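Local coordinates for protein alpha-2,3-sialyltransferase (Campylobacter jejuni, PDB 2P2V) that probably transfers sialic acid from CMP-sialic acid to an acceptor sugar in an alpha-2,3 linkage, acting as a membrane-associated glycosyltransferase through the domain described here, at residues A[48-56]-A[182-190]; A[123-133]-A[152-161]. All coordinates share one frame; numbering follows the deposited sequence.

Contact 1: A[48-56]-A[182-190]; sequences CNQFYFEDK and FEAMSTNIK. With CSF (cytidine-5'-monophosphate-3-fluoro-N-acetyl-neuraminic acid), chain O.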
loop_
_atom_site.group_PDB
_atom_site.type_symbol
_atom_site.label_atom_id
_atom_site.label_comp_id
_atom_site.label_asym_id
_atom_site.label_seq_id
_atom_site.Cartn_x
_atom_site.Cartn_y
_atom_site.Cartn_z
ATOM N N CYS A 48 7.060 8.985 30.387
ATOM C CA CYS A 48 7.701 9.159 29.110
ATOM C C CYS A 48 9.209 9.157 29.295
ATOM O O CYS A 48 9.702 9.374 30.421
ATOM C CB CYS A 48 7.295 10.485 28.455
ATOM S SG CYS A 48 7.712 12.009 29.325
ATOM N N ASN A 49 9.898 8.922 28.187
ATOM C CA ASN A 49 11.328 9.217 28.107
ATOM C C ASN A 49 12.114 8.605 29.274
ATOM O O ASN A 49 11.970 7.409 29.512
ATOM C CB ASN A 49 11.529 10.713 27.909
ATOM C CG ASN A 49 10.830 11.239 26.637
ATOM O OD1 ASN A 49 10.494 10.474 25.736
ATOM N ND2 ASN A 49 10.644 12.541 26.557
ATOM N N GLN A 50 12.990 9.388 29.938
ATOM C CA GLN A 50 13.834 8.807 30.979
ATOM C C GLN A 50 13.151 8.737 32.362
ATOM O O GLN A 50 13.757 9.088 33.365
ATOM C CB GLN A 50 15.156 9.567 31.055
ATOM C CG GLN A 50 16.064 9.311 29.872
ATOM C CD GLN A 50 15.704 10.148 28.630
ATOM O OE1 GLN A 50 15.102 9.632 27.696
ATOM N NE2 GLN A 50 16.103 11.431 28.609
ATOM N N PHE A 51 11.913 8.246 32.436
ATOM C CA PHE A 51 11.194 8.203 33.708
ATOM C C PHE A 51 11.927 7.316 34.747
ATOM O O PHE A 51 11.876 7.552 35.965
ATOM C CB PHE A 51 9.731 7.715 33.490
ATOM C CG PHE A 51 9.637 6.299 33.057
ATOM C CD1 PHE A 51 9.638 5.962 31.704
ATOM C CD2 PHE A 51 9.589 5.281 33.995
ATOM C CE1 PHE A 51 9.629 4.621 31.303
ATOM C CE2 PHE A 51 9.565 3.938 33.615
ATOM C CZ PHE A 51 9.594 3.604 32.253
ATOM N N TYR A 52 12.569 6.264 34.254
ATOM C CA TYR A 52 13.197 5.233 35.097
ATOM C C TYR A 52 14.489 5.738 35.761
ATOM O O TYR A 52 15.072 5.033 36.611
ATOM C CB TYR A 52 13.536 3.977 34.265
ATOM C CG TYR A 52 14.220 4.291 32.958
ATOM C CD1 TYR A 52 13.472 4.582 31.809
ATOM C CD2 TYR A 52 15.601 4.299 32.862
ATOM C CE1 TYR A 52 14.055 4.899 30.633
ATOM C CE2 TYR A 52 16.205 4.625 31.679
ATOM C CZ TYR A 52 15.435 4.916 30.551
ATOM O OH TYR A 52 16.033 5.216 29.348
ATOM N N PHE A 53 14.923 6.921 35.361
ATOM C CA PHE A 53 15.996 7.640 36.066
ATOM C C PHE A 53 15.588 7.974 37.513
ATOM O O PHE A 53 16.464 8.192 38.371
ATOM C CB PHE A 53 16.345 8.936 35.350
ATOM C CG PHE A 53 17.329 8.794 34.195
ATOM C CD1 PHE A 53 17.275 7.716 33.311
ATOM C CD2 PHE A 53 18.282 9.786 33.970
ATOM C CE1 PHE A 53 18.150 7.633 32.222
ATOM C CE2 PHE A 53 19.208 9.694 32.889
ATOM C CZ PHE A 53 19.127 8.613 32.023
ATOM N N GLU A 54 14.279 7.986 37.795
ATOM C CA GLU A 54 13.765 8.265 39.146
ATOM C C GLU A 54 14.376 7.340 40.189
ATOM O O GLU A 54 14.507 6.134 39.964
ATOM C CB GLU A 54 12.215 8.178 39.195
ATOM C CG GLU A 54 11.654 6.774 39.030
ATOM C CD GLU A 54 10.133 6.746 38.983
ATOM O OE1 GLU A 54 9.536 7.844 39.030
ATOM O OE2 GLU A 54 9.528 5.627 38.915
ATOM N N ASP A 55 14.733 7.920 41.344
ATOM C CA ASP A 55 15.386 7.184 42.442
ATOM C C ASP A 55 14.366 6.499 43.360
ATOM O O ASP A 55 14.699 5.607 44.144
ATOM C CB ASP A 55 16.320 8.138 43.219
ATOM C CG ASP A 55 15.579 9.289 43.911
ATOM O OD1 ASP A 55 14.732 9.980 43.293
ATOM O OD2 ASP A 55 15.864 9.521 45.104
ATOM N N LYS A 56 13.107 6.902 43.257
ATOM C CA LYS A 56 12.053 6.239 44.008
ATOM C C LYS A 56 10.885 6.043 43.071
ATOM O O LYS A 56 10.778 6.711 42.050
ATOM C CB LYS A 56 11.589 7.097 45.217
ATOM C CG LYS A 56 12.738 7.580 46.118
ATOM C CD LYS A 56 12.247 8.427 47.275
ATOM C CE LYS A 56 13.439 8.761 48.169
ATOM N NZ LYS A 56 13.009 9.709 49.222
ATOM N N PHE A 182 17.056 14.597 38.660
ATOM C CA PHE A 182 18.127 13.616 38.494
ATOM C C PHE A 182 19.165 14.151 37.515
ATOM O O PHE A 182 18.988 15.215 36.918
ATOM C CB PHE A 182 17.587 12.243 38.016
ATOM C CG PHE A 182 16.473 12.318 36.968
ATOM C CD1 PHE A 182 15.172 11.900 37.287
ATOM C CD2 PHE A 182 16.722 12.783 35.666
ATOM C CE1 PHE A 182 14.141 11.942 36.329
ATOM C CE2 PHE A 182 15.698 12.827 34.708
ATOM C CZ PHE A 182 14.411 12.400 35.045
ATOM N N GLU A 183 20.251 13.412 37.351
ATOM C CA GLU A 183 21.246 13.773 36.365
ATOM C C GLU A 183 20.760 13.334 34.993
ATOM O O GLU A 183 20.641 12.138 34.732
ATOM C CB GLU A 183 22.601 13.118 36.667
ATOM C CG GLU A 183 23.652 13.419 35.597
ATOM C CD GLU A 183 23.727 14.914 35.272
ATOM O OE1 GLU A 183 23.940 15.725 36.216
ATOM O OE2 GLU A 183 23.562 15.275 34.085
ATOM N N ALA A 184 20.503 14.306 34.121
ATOM C CA ALA A 184 20.036 14.023 32.756
ATOM C C ALA A 184 21.179 13.715 31.779
ATOM O O ALA A 184 20.992 12.939 30.831
ATOM C CB ALA A 184 19.173 15.163 32.232
ATOM N N MET A 185 22.350 14.321 32.004
ATOM C CA MET A 185 23.543 14.028 31.194
ATOM C C MET A 185 24.310 12.847 31.790
ATOM O O MET A 185 25.488 12.970 32.190
ATOM C CB MET A 185 24.449 15.260 31.054
ATOM C CG MET A 185 23.826 16.416 30.279
ATOM S SD MET A 185 23.583 16.073 28.519
ATOM C CE MET A 185 25.267 16.174 27.879
ATOM N N SER A 186 23.621 11.706 31.859
ATOM C CA SER A 186 24.203 10.465 32.343
ATOM C C SER A 186 25.198 9.961 31.304
ATOM O O SER A 186 25.291 10.508 30.199
ATOM C CB SER A 186 23.107 9.432 32.603
ATOM O OG SER A 186 22.342 9.246 31.428
ATOM N N THR A 187 25.962 8.935 31.659
ATOM C CA THR A 187 27.017 8.459 30.773
ATOM C C THR A 187 26.433 7.988 29.429
ATOM O O THR A 187 26.955 8.322 28.374
ATOM C CB THR A 187 27.852 7.332 31.418
ATOM O OG1 THR A 187 28.022 7.598 32.817
ATOM C CG2 THR A 187 29.219 7.265 30.764
ATOM N N ASN A 188 25.340 7.225 29.478
ATOM C CA ASN A 188 24.766 6.674 28.239
ATOM C C ASN A 188 24.108 7.724 27.341
ATOM O O ASN A 188 24.193 7.632 26.117
ATOM C CB ASN A 188 23.816 5.520 28.543
ATOM C CG ASN A 188 24.531 4.308 29.095
ATOM O OD1 ASN A 188 23.912 3.455 29.736
ATOM N ND2 ASN A 188 25.856 4.204 28.835
ATOM N N ILE A 189 23.462 8.721 27.948
ATOM C CA ILE A 189 22.891 9.832 27.182
ATOM C C ILE A 189 24.003 10.527 26.371
ATOM O O ILE A 189 23.873 10.724 25.153
ATOM C CB ILE A 189 22.105 10.840 28.102
ATOM C CG1 ILE A 189 20.753 10.245 28.576
ATOM C CG2 ILE A 189 21.921 12.217 27.419
ATOM C CD1 ILE A 189 19.706 9.950 27.443
ATOM N N LYS A 190 25.105 10.848 27.057
ATOM C CA LYS A 190 26.315 11.403 26.421
ATOM C C LYS A 190 26.848 10.559 25.261
ATOM O O LYS A 190 27.208 11.105 24.225
ATOM C CB LYS A 190 27.418 11.625 27.466
ATOM C CG LYS A 190 27.154 12.782 28.433
ATOM C CD LYS A 190 28.187 12.792 29.551
ATOM C CE LYS A 190 27.980 13.946 30.509
ATOM N NZ LYS A 190 28.624 13.595 31.817
HETATM C C5A CSF O . 14.199 16.802 24.825
HETATM C C4A CSF O . 13.278 17.847 25.444
HETATM C C2A CSF O . 11.449 16.078 25.752
HETATM O O6A CSF O . 12.435 15.139 25.270
HETATM C C6A CSF O . 13.846 15.435 25.439
HETATM C C3A CSF O . 11.799 17.479 25.253
HETATM O O4A CSF O . 13.489 19.091 24.792
HETATM N N5A CSF O . 15.578 17.182 25.203
HETATM C C7A CSF O . 14.621 14.295 24.788
HETATM C C8A CSF O . 14.221 12.954 25.392
HETATM C C9A CSF O . 14.913 11.774 24.680
HETATM O O9A CSF O . 14.623 10.513 25.328
HETATM O O8A CSF O . 14.498 12.990 26.828
HETATM O O7A CSF O . 14.404 14.345 23.366
HETATM C C1A CSF O . 10.094 15.759 25.138
HETATM O OBA CSF O . 9.198 16.642 25.261
HETATM O OAA CSF O . 9.936 14.651 24.556
HETATM O O1A CSF O . 11.209 16.075 27.179
HETATM O O2A CSF O . 12.999 16.632 28.793
HETATM N N1 CSF O . 9.338 18.487 31.646
HETATM C C2 CSF O . 9.049 19.833 32.026
HETATM N N3 CSF O . 9.983 20.586 32.678
HETATM C C4 CSF O . 11.184 20.046 32.987
HETATM C C5 CSF O . 11.485 18.726 32.626
HETATM C C6 CSF O . 10.539 17.957 31.954
HETATM C "C3'" CSF O . 8.606 16.927 28.731
HETATM C "C2'" CSF O . 8.022 18.085 29.516
HETATM C "C1'" CSF O . 8.308 17.675 30.961
HETATM O "O4'" CSF O . 8.654 16.272 30.992
HETATM C "C4'" CSF O . 8.593 15.730 29.673
HETATM P PA CSF O . 12.095 15.485 28.410
HETATM O "O5'" CSF O . 11.007 15.350 29.611
HETATM C "C5'" CSF O . 9.730 14.740 29.429
HETATM O "O3'" CSF O . 7.792 16.623 27.603
HETATM O "O2'" CSF O . 6.589 18.173 29.284
HETATM N N4 CSF O . 12.130 20.780 33.649
HETATM O O2 CSF O . 7.931 20.331 31.717
HETATM O O3A CSF O . 12.611 14.094 28.179
HETATM C C10 CSF O . 16.559 16.908 24.324
HETATM O O10 CSF O . 16.366 16.340 23.239
HETATM C C11 CSF O . 17.945 17.324 24.759
HETATM F F3A CSF O . 11.474 17.521 23.916
HETATM O O HOH W 1 18.140 12.622 30.185
#

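Contact 2: A[123-133]-A[152-161]; sequences GYEVIENLKEF and VYMCAIAIAL. With EDO (1,2-ethanediol), chain J.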
loop_
_atom_site.group_PDB
_atom_site.type_symbol
_atom_site.label_atom_id
_atom_site.label_comp_id
_atom_site.label_asym_id
_atom_site.label_seq_id
_atom_site.Cartn_x
_atom_site.Cartn_y
_atom_site.Cartn_z
ATOM N N GLY A 123 2.268 6.389 18.011
ATOM C CA GLY A 123 1.341 7.379 18.594
ATOM C C GLY A 123 0.530 8.149 17.578
ATOM O O GLY A 123 -0.613 8.518 17.858
ATOM N N TYR A 124 1.084 8.456 16.397
ATOM C CA TYR A 124 0.299 9.249 15.470
ATOM C C TYR A 124 -1.004 8.548 15.051
ATOM O O TYR A 124 -1.958 9.246 14.693
ATOM C CB TYR A 124 1.066 9.609 14.190
ATOM C CG TYR A 124 1.121 8.588 13.121
ATOM C CD1 TYR A 124 0.060 8.428 12.228
ATOM C CD2 TYR A 124 2.305 7.819 12.893
ATOM C CE1 TYR A 124 0.134 7.492 11.185
ATOM C CE2 TYR A 124 2.363 6.907 11.881
ATOM C CZ TYR A 124 1.292 6.758 11.021
ATOM O OH TYR A 124 1.370 5.855 9.981
ATOM N N GLU A 125 -1.024 7.235 15.068
ATOM C CA GLU A 125 -2.184 6.452 14.619
ATOM C C GLU A 125 -3.350 6.698 15.590
ATOM O O GLU A 125 -4.542 6.428 15.242
ATOM C CB GLU A 125 -1.846 4.967 14.551
ATOM C CG GLU A 125 -0.915 4.684 13.350
ATOM C CD GLU A 125 -0.498 3.227 13.177
ATOM O OE1 GLU A 125 -0.461 2.466 14.128
ATOM O OE2 GLU A 125 -0.189 2.864 12.025
ATOM N N VAL A 126 -3.018 7.175 16.771
ATOM C CA VAL A 126 -4.036 7.413 17.869
ATOM C C VAL A 126 -4.391 8.876 17.834
ATOM O O VAL A 126 -5.546 9.225 17.735
ATOM C CB VAL A 126 -3.522 6.958 19.274
ATOM C CG1 VAL A 126 -4.446 7.490 20.449
ATOM C CG2 VAL A 126 -3.358 5.469 19.356
ATOM N N ILE A 127 -3.402 9.791 17.826
ATOM C CA ILE A 127 -3.784 11.194 17.864
ATOM C C ILE A 127 -4.368 11.722 16.540
ATOM O O ILE A 127 -4.965 12.787 16.534
ATOM C CB ILE A 127 -2.643 12.152 18.341
ATOM C CG1 ILE A 127 -1.435 11.952 17.441
ATOM C CG2 ILE A 127 -2.305 11.830 19.791
ATOM C CD1 ILE A 127 -0.501 13.152 17.478
ATOM N N GLU A 128 -4.231 10.990 15.447
ATOM C CA GLU A 128 -4.739 11.505 14.186
ATOM C C GLU A 128 -6.289 11.564 14.242
ATOM O O GLU A 128 -6.921 12.221 13.426
ATOM C CB GLU A 128 -4.288 10.684 12.982
ATOM C CG GLU A 128 -4.716 9.220 12.978
ATOM C CD GLU A 128 -4.154 8.413 11.820
ATOM O OE1 GLU A 128 -3.318 8.928 11.018
ATOM O OE2 GLU A 128 -4.507 7.215 11.731
ATOM N N ASN A 129 -6.829 10.819 15.189
ATOM C CA ASN A 129 -8.283 10.762 15.357
ATOM C C ASN A 129 -8.854 11.999 16.021
ATOM O O ASN A 129 -10.118 12.218 15.986
ATOM C CB ASN A 129 -8.663 9.526 16.129
ATOM C CG ASN A 129 -8.339 8.253 15.359
ATOM O OD1 ASN A 129 -8.670 8.124 14.177
ATOM N ND2 ASN A 129 -7.613 7.339 16.008
ATOM N N LEU A 130 -7.995 12.794 16.645
ATOM C CA LEU A 130 -8.370 14.097 17.191
ATOM C C LEU A 130 -8.254 15.116 16.051
ATOM O O LEU A 130 -7.300 15.904 15.960
ATOM C CB LEU A 130 -7.551 14.473 18.443
ATOM C CG LEU A 130 -7.459 13.494 19.609
ATOM C CD1 LEU A 130 -6.531 14.036 20.652
ATOM C CD2 LEU A 130 -8.867 13.351 20.201
ATOM N N LYS A 131 -9.237 15.098 15.144
ATOM C CA LYS A 131 -9.053 15.760 13.861
ATOM C C LYS A 131 -8.684 17.199 13.962
ATOM O O LYS A 131 -7.699 17.643 13.327
ATOM C CB LYS A 131 -10.252 15.529 12.929
ATOM C CG LYS A 131 -10.460 14.038 12.640
ATOM C CD LYS A 131 -11.452 13.851 11.489
ATOM C CE LYS A 131 -11.577 12.380 11.083
ATOM N NZ LYS A 131 -10.242 11.707 10.941
ATOM N N GLU A 132 -9.437 17.955 14.775
ATOM C CA GLU A 132 -9.191 19.356 14.873
ATOM C C GLU A 132 -7.813 19.642 15.521
ATOM O O GLU A 132 -7.050 20.509 15.029
ATOM C CB GLU A 132 -10.341 20.032 15.640
ATOM C CG GLU A 132 -10.047 21.483 15.939
ATOM C CD GLU A 132 -11.245 22.281 16.465
ATOM O OE1 GLU A 132 -12.319 21.661 16.679
ATOM O OE2 GLU A 132 -11.057 23.518 16.656
ATOM N N PHE A 133 -7.482 18.901 16.577
ATOM C CA PHE A 133 -6.240 19.142 17.355
ATOM C C PHE A 133 -5.043 18.744 16.476
ATOM O O PHE A 133 -4.025 19.489 16.368
ATOM C CB PHE A 133 -6.229 18.323 18.641
ATOM C CG PHE A 133 -4.992 18.537 19.452
ATOM C CD1 PHE A 133 -4.821 19.696 20.204
ATOM C CD2 PHE A 133 -3.942 17.574 19.414
ATOM C CE1 PHE A 133 -3.661 19.913 20.963
ATOM C CE2 PHE A 133 -2.721 17.804 20.169
ATOM C CZ PHE A 133 -2.584 18.948 20.922
ATOM N N VAL A 152 2.285 17.145 26.914
ATOM C CA VAL A 152 1.153 17.505 26.072
ATOM C C VAL A 152 0.786 16.379 25.128
ATOM O O VAL A 152 -0.351 16.049 25.006
ATOM C CB VAL A 152 1.388 18.823 25.277
ATOM C CG1 VAL A 152 0.161 19.283 24.467
ATOM C CG2 VAL A 152 1.807 19.948 26.214
ATOM N N TYR A 153 1.774 15.744 24.479
ATOM C CA TYR A 153 1.474 14.638 23.572
ATOM C C TYR A 153 0.731 13.527 24.291
ATOM O O TYR A 153 -0.258 13.006 23.774
ATOM C CB TYR A 153 2.824 14.102 22.981
ATOM C CG TYR A 153 2.654 13.131 21.851
ATOM C CD1 TYR A 153 2.745 13.561 20.533
ATOM C CD2 TYR A 153 2.419 11.782 22.102
ATOM C CE1 TYR A 153 2.555 12.649 19.510
ATOM C CE2 TYR A 153 2.220 10.872 21.086
ATOM C CZ TYR A 153 2.328 11.321 19.802
ATOM O OH TYR A 153 2.163 10.435 18.775
ATOM N N MET A 154 1.211 13.165 25.480
ATOM C CA MET A 154 0.593 12.122 26.285
ATOM C C MET A 154 -0.853 12.497 26.645
ATOM O O MET A 154 -1.734 11.595 26.707
ATOM C CB MET A 154 1.384 11.864 27.575
ATOM C CG MET A 154 2.722 11.088 27.308
ATOM S SD MET A 154 3.479 10.553 28.848
ATOM C CE MET A 154 4.011 12.119 29.425
ATOM N N CYS A 155 -1.087 13.781 26.893
ATOM C CA CYS A 155 -2.509 14.244 27.150
ATOM C C CYS A 155 -3.420 13.991 25.944
ATOM O O CYS A 155 -4.550 13.499 26.082
ATOM C CB CYS A 155 -2.533 15.738 27.495
ATOM S SG CYS A 155 -1.841 16.101 29.114
ATOM N N ALA A 156 -2.928 14.335 24.757
ATOM C CA ALA A 156 -3.648 14.116 23.508
ATOM C C ALA A 156 -3.925 12.633 23.339
ATOM O O ALA A 156 -5.048 12.206 23.008
ATOM C CB ALA A 156 -2.817 14.762 22.253
ATOM N N ILE A 157 -2.911 11.783 23.600
ATOM C CA ILE A 157 -3.102 10.360 23.458
ATOM C C ILE A 157 -4.198 9.875 24.431
ATOM O O ILE A 157 -5.112 9.113 24.033
ATOM C CB ILE A 157 -1.777 9.571 23.762
ATOM C CG1 ILE A 157 -0.800 9.780 22.597
ATOM C CG2 ILE A 157 -2.079 8.082 23.910
ATOM C CD1 ILE A 157 -1.046 8.915 21.372
ATOM N N ALA A 158 -4.090 10.328 25.668
ATOM C CA ALA A 158 -5.084 9.953 26.730
ATOM C C ALA A 158 -6.508 10.325 26.289
ATOM O O ALA A 158 -7.433 9.486 26.375
ATOM C CB ALA A 158 -4.726 10.590 28.055
ATOM N N ILE A 159 -6.660 11.536 25.764
ATOM C CA ILE A 159 -7.971 12.059 25.301
ATOM C C ILE A 159 -8.472 11.257 24.130
ATOM O O ILE A 159 -9.657 10.810 24.111
ATOM C CB ILE A 159 -7.877 13.561 25.004
ATOM C CG1 ILE A 159 -7.603 14.299 26.308
ATOM C CG2 ILE A 159 -9.103 14.092 24.262
ATOM C CD1 ILE A 159 -7.218 15.700 26.148
ATOM N N ALA A 160 -7.568 10.972 23.153
ATOM C CA ALA A 160 -7.989 10.102 22.075
ATOM C C ALA A 160 -8.420 8.705 22.511
ATOM O O ALA A 160 -9.231 8.095 21.842
ATOM C CB ALA A 160 -6.971 10.046 20.915
ATOM N N LEU A 161 -7.857 8.173 23.591
ATOM C CA LEU A 161 -8.157 6.823 23.990
ATOM C C LEU A 161 -9.374 6.812 24.919
ATOM O O LEU A 161 -9.891 5.743 25.274
ATOM C CB LEU A 161 -6.984 6.223 24.737
ATOM C CG LEU A 161 -5.817 5.828 23.787
ATOM C CD1 LEU A 161 -4.672 5.469 24.683
ATOM C CD2 LEU A 161 -6.126 4.712 22.767
HETATM C C1 EDO J . -15.896 21.208 19.040
HETATM O O1 EDO J . -15.916 20.586 20.323
HETATM C C2 EDO J . -14.950 22.395 19.133
HETATM O O2 EDO J . -14.445 22.666 17.825
#

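Contact 1: A[48-56]-A[182-190]
Phe-53 meets the ring of Phe-182 twice: its CB sits almost exactly over the ring centre, 3.6 Å from the Phe-182 centroid and 6° off the normal, and its own ring turns an edge to the same face. This T-shaped pair, with planes at 63°, joins the loop after strand 44-48 of the parallel Rossmann-like sheet to the loop 182-186 leading into helix 187-192. With CG anti to its carbonyl carbon, Phe-53 reaches on past Phe-182: the ring edge near CE2 lies 3.4 Å from Glu-183 O, a position where a polarised aromatic C-H suits a carbonyl, and CZ touches Ile-189 CG1. Ser-186, the helix N-cap, lies beside CZ, while its hydroxyl is hydrogen-bonded to Asp-260. A flat, apolar side chain suits this buried position between the two loops. Gln-50 lays CB over one face of the Phe-53 ring, toward its rim, and its chain, bent at chi2 (81°), carries the amide to the bound donor analogue. Gln-50 OE1 accepts from CSF O9A at 2.6 Å, while Gln-50 NE2 gives to CSF O8A; an amide both donates and accepts. A single water accepts from Gln-50 NE2 at 2.8 Å and donates to Ala-184 O at 2.9 Å.

Contact 2: A[123-133]-A[152-161]
Aliphatic packing carries most of the contact between Val-126, Ile-127 and Leu-130 and helix 150-161 of this Rossmann-like domain. Val-126 crosses Ile-157 at about a right angle, its CG1 resting 3.6 Å from Ala-160 CB. Ile-127 places CG2 against Ile-157 CD1 at 3.5 Å. Because CG1 stands between its backbone N and carbonyl carbon (chi1 56°), the other branch of Ile-127 runs toward Tyr-153. Leu-130, the N-cap residue of helix 131-144, sets CG on Ala-160 CB at 3.7 Å and sends CD1 to the carbonyl of Ala-156 and CD2 toward Ile-159. The small alanines suit this side of the helix, letting segment 123-133 come close.

Aromatic contacts lie toward the N-terminal part of segment 152-161. Phe-133 brings CE2 to 3.7 Å from Ala-156 CB. Tyr-153 meets Ile-127 CD1 through CE1, 3.7 Å away. The tyrosine hydroxyl is hydrogen-bonded to Thr-98 O, outside both segments. Gly-123, with no side chain, suits its place at the ring edge: its CA lies 3.2 Å from Tyr-153 OH.

Polar bonds stay within a segment, as where Gly-123 O accepts from Val-126 N and Ile-127 N, or go outside, as from Tyr-124 N to Thr-98 OG1. The contact itself therefore rests on shape and apolar burial.

Contacts 1 and 2 are both largely buried, yet lie on opposite sides of the chain's centre, with centres about 26 Å apart. Contact 1 joins two loop-rich segments beside the donor pocket, so aromatic packing there is combined with amide hydrogen bonds to the ligand and a bridging water. Contact 2, nested in sequence inside the loop that contact 1 closes, is aliphatic packing against a helix whose other side lies on strand 21-25. They hold different elements but meet where Cys-48 SG touches Met-154 CE at 3.7 Å. Helix 150-161 thus reaches both places: Ser-150 binds the ligand, whereas residues 152-161 carry the packing of contact 2.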